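Local coordinates for outer envelope protein 64, mitochondrial (Arabidopsis thaliana, PDB 6HPG) that probably acts as a chaperone receptor that mediates Hsp90-dependent targeting of proteins to mitochondria, its tetratricopeptide repeat domain forming this chain, at residues Q57-D62 with G81-S86. Residues are numbered along the deposited sequence; the frame is centred on the assembly and turned at random.
Sequences QQAEQD and GTARES
Glu60 packs on Ala83 where helix 56-69 of the second tetratricopeptide repeat meets helix 74-86 of the third, an example of neighbouring repeats packed side by side, here through two alanines and the stems of Glu60 and Arg84. The two segments run roughly antiparallel, at 147°, with their axes 8.9 Å apart at closest approach. The apolar part of the contact is modest: Ala59 CB faces Ala83 CB at 4.5 Å, and Glu60 lays its methylene CG against the same methyl, 3.7 Å from Ala83 CB. With CG beside the backbone N (chi1 -77°) and the chain extended beyond it, the Glu60 carboxylate reaches over Ala83 to the base of Arg84. There OE2 of Glu60 lies 3.3 Å from CG of Arg84, touching the aliphatic stem. The charged ends do not pair: Glu60 OE2 and Arg84 NE remain 4.6 Å apart, the carboxylate and guanidinium planes turned 69° from each other. Each has a salt bridge elsewhere, Glu60 OE2 to Arg89 and Arg84 to Asp96 on helix 90-103. An alanine in place of Glu60 would probably leave Arg89 without this carboxylate mate and open a gap beside the Ala83 methyl. Chemically, then, the two segments meet through van der Waals contacts of methyl, methylene and a carboxylate oxygen, while the opposite charges of Glu60 and Arg84 probably add a weaker, longer-range attraction.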
ATOM      1  N   GLN A  57       0.329 -10.205  -5.606  1.00 23.70           N
ATOM      2  CA  GLN A  57      -0.965 -10.725  -5.067  1.00 22.80           C
ATOM      3  C   GLN A  57      -1.114 -10.437  -3.591  1.00 22.32           C
ATOM      4  O   GLN A  57      -2.210 -10.117  -3.092  1.00 25.61           O
ATOM      5  CB  GLN A  57      -1.115 -12.233  -5.297  1.00 29.87           C
ATOM      6  CG  GLN A  57      -1.897 -12.582  -6.560  1.00 37.71           C
ATOM      7  CD  GLN A  57      -1.890 -14.066  -6.881  1.00 44.80           C
ATOM      8  OE1 GLN A  57      -1.516 -14.901  -6.048  1.00 46.49           O
ATOM      9  NE2 GLN A  57      -2.302 -14.404  -8.107  1.00 57.19           N
ATOM     10  N   GLN A  58       0.002 -10.599  -2.886  1.00 20.68           N
ATOM     11  CA  GLN A  58       0.038 -10.339  -1.455  1.00 24.08           C
ATOM     12  C   GLN A  58      -0.115  -8.849  -1.206  1.00 19.53           C
ATOM     13  O   GLN A  58      -0.714  -8.457  -0.215  1.00 17.43           O
ATOM     14  CB  GLN A  58       1.341 -10.881  -0.817  1.00 22.29           C
ATOM     15  CG  GLN A  58       1.461 -12.397  -0.943  1.00 25.63           C
ATOM     16  CD  GLN A  58       2.771 -12.895  -0.368  1.00 26.31           C
ATOM     17  OE1 GLN A  58       3.766 -13.083  -1.088  1.00 30.84           O
ATOM     18  NE2 GLN A  58       2.800 -13.039   0.933  1.00 25.34           N
ATOM     19  N   ALA A  59       0.455  -8.024  -2.087  1.00 18.72           N
ATOM     20  CA  ALA A  59       0.275  -6.566  -1.948  1.00 24.01           C
ATOM     21  C   ALA A  59      -1.209  -6.185  -2.088  1.00 22.71           C
ATOM     22  O   ALA A  59      -1.729  -5.407  -1.290  1.00 20.94           O
ATOM     23  CB  ALA A  59       1.125  -5.814  -2.974  1.00 22.93           C
ATOM     24  N   GLU A  60      -1.863  -6.770  -3.107  1.00 27.34           N
ATOM     25  CA  GLU A  60      -3.289  -6.564  -3.368  1.00 27.14           C
ATOM     26  C   GLU A  60      -4.142  -6.952  -2.188  1.00 27.10           C
ATOM     27  O   GLU A  60      -4.983  -6.162  -1.762  1.00 27.40           O
ATOM     28  CB  GLU A  60      -3.759  -7.332  -4.612  1.00 31.71           C
ATOM     29  CG  GLU A  60      -3.348  -6.640  -5.901  1.00 37.12           C
ATOM     30  CD  GLU A  60      -3.503  -7.491  -7.166  1.00 45.38           C
ATOM     31  OE1 GLU A  60      -3.876  -8.699  -7.090  1.00 40.27           O
ATOM     32  OE2 GLU A  60      -3.216  -6.934  -8.253  1.00 39.80           O
ATOM     33  N   GLN A  61      -3.919  -8.154  -1.650  1.00 25.06           N
ATOM     34  CA  GLN A  61      -4.737  -8.632  -0.533  1.00 26.26           C
ATOM     35  C   GLN A  61      -4.577  -7.666   0.616  1.00 20.40           C
ATOM     36  O   GLN A  61      -5.538  -7.275   1.246  1.00 22.63           O
ATOM     37  CB  GLN A  61      -4.330 -10.021  -0.080  1.00 26.39           C
ATOM     38  CG  GLN A  61      -4.729 -11.095  -1.041  1.00 36.22           C
ATOM     39  CD  GLN A  61      -3.774 -12.253  -1.002  1.00 44.81           C
ATOM     40  OE1 GLN A  61      -3.410 -12.733   0.068  1.00 51.42           O
ATOM     41  NE2 GLN A  61      -3.349 -12.701  -2.167  1.00 49.89           N
ATOM     42  N   ASP A  62      -3.344  -7.257   0.864  1.00 20.74           N
ATOM     43  CA  ASP A  62      -3.094  -6.269   1.927  1.00 21.30           C
ATOM     44  C   ASP A  62      -3.730  -4.895   1.695  1.00 17.32           C
ATOM     45  O   ASP A  62      -4.158  -4.275   2.652  1.00 17.54           O
ATOM     46  CB  ASP A  62      -1.588  -6.079   2.150  1.00 22.60           C
ATOM     47  CG  ASP A  62      -0.983  -7.094   3.090  1.00 25.19           C
ATOM     48  OD1 ASP A  62      -1.705  -8.032   3.582  1.00 21.88           O
ATOM     49  OD2 ASP A  62       0.255  -6.950   3.286  1.00 19.69           O
ATOM     50  N   GLY A  81      -3.640  -0.372  -7.150  1.00 22.43           N
ATOM     51  CA  GLY A  81      -3.520   0.093  -8.527  1.00 25.90           C
ATOM     52  C   GLY A  81      -2.232  -0.294  -9.214  1.00 26.13           C
ATOM     53  O   GLY A  81      -2.251  -0.783 -10.352  1.00 24.33           O
ATOM     54  N   THR A  82      -1.121  -0.075  -8.520  1.00 25.43           N
ATOM     55  CA  THR A  82       0.205  -0.406  -9.047  1.00 27.83           C
ATOM     56  C   THR A  82       0.362  -1.905  -9.256  1.00 27.60           C
ATOM     57  O   THR A  82       0.956  -2.304 -10.243  1.00 27.11           O
ATOM     58  CB  THR A  82       1.324   0.130  -8.139  1.00 26.64           C
ATOM     59  OG1 THR A  82       1.107   1.526  -7.929  1.00 24.68           O
ATOM     60  CG2 THR A  82       2.711  -0.079  -8.745  1.00 27.87           C
ATOM     61  N   ALA A  83      -0.158  -2.719  -8.333  1.00 27.94           N
ATOM     62  CA  ALA A  83       0.029  -4.175  -8.390  1.00 26.49           C
ATOM     63  C   ALA A  83      -0.797  -4.703  -9.549  1.00 29.67           C
ATOM     64  O   ALA A  83      -0.373  -5.604 -10.279  1.00 29.52           O
ATOM     65  CB  ALA A  83      -0.381  -4.865  -7.077  1.00 21.78           C
ATOM     66  N   ARG A  84      -1.994  -4.147  -9.704  1.00 28.37           N
ATOM     67  CA  ARG A  84      -2.830  -4.486 -10.816  1.00 24.94           C
ATOM     68  C   ARG A  84      -2.206  -4.108 -12.159  1.00 26.13           C
ATOM     69  O   ARG A  84      -2.176  -4.930 -13.054  1.00 29.49           O
ATOM     70  CB  ARG A  84      -4.192  -3.853 -10.657  1.00 26.80           C
ATOM     71  CG  ARG A  84      -5.011  -4.609  -9.654  1.00 28.04           C
ATOM     72  CD  ARG A  84      -6.212  -3.782  -9.274  1.00 28.58           C
ATOM     73  NE  ARG A  84      -7.092  -4.557  -8.424  1.00 25.40           N
ATOM     74  CZ  ARG A  84      -8.291  -4.139  -8.020  1.00 30.70           C
ATOM     75  NH1 ARG A  84      -8.772  -2.924  -8.363  1.00 30.22           N
ATOM     76  NH2 ARG A  84      -9.013  -4.945  -7.263  1.00 27.21           N
ATOM     77  N   GLU A  85      -1.697  -2.894 -12.290  1.00 20.55           N
ATOM     78  CA  GLU A  85      -1.054  -2.493 -13.546  1.00 24.69           C
ATOM     79  C   GLU A  85       0.157  -3.395 -13.872  1.00 26.44           C
ATOM     80  O   GLU A  85       0.426  -3.684 -15.048  1.00 28.71           O
ATOM     81  CB  GLU A  85      -0.640  -1.049 -13.481  1.00 25.47           C
ATOM     82  CG  GLU A  85       0.043  -0.576 -14.729  1.00 27.79           C
ATOM     83  CD  GLU A  85       0.384   0.880 -14.670  1.00 34.17           C
ATOM     84  OE1 GLU A  85       0.773   1.427 -15.729  1.00 47.01           O
ATOM     85  OE2 GLU A  85       0.268   1.495 -13.579  1.00 40.26           O
ATOM     86  N   SER A  86       0.861  -3.827 -12.821  1.00 28.28           N
ATOM     87  CA  SER A  86       1.963  -4.785 -12.932  1.00 26.71           C
ATOM     88  C   SER A  86       1.471  -6.143 -13.393  1.00 24.79           C
ATOM     89  O   SER A  86       2.166  -6.815 -14.158  1.00 24.42           O
ATOM     90  CB  SER A  86       2.687  -4.950 -11.604  1.00 25.90           C
ATOM     91  OG  SER A  86       3.415  -3.786 -11.285  1.00 32.92           O
TER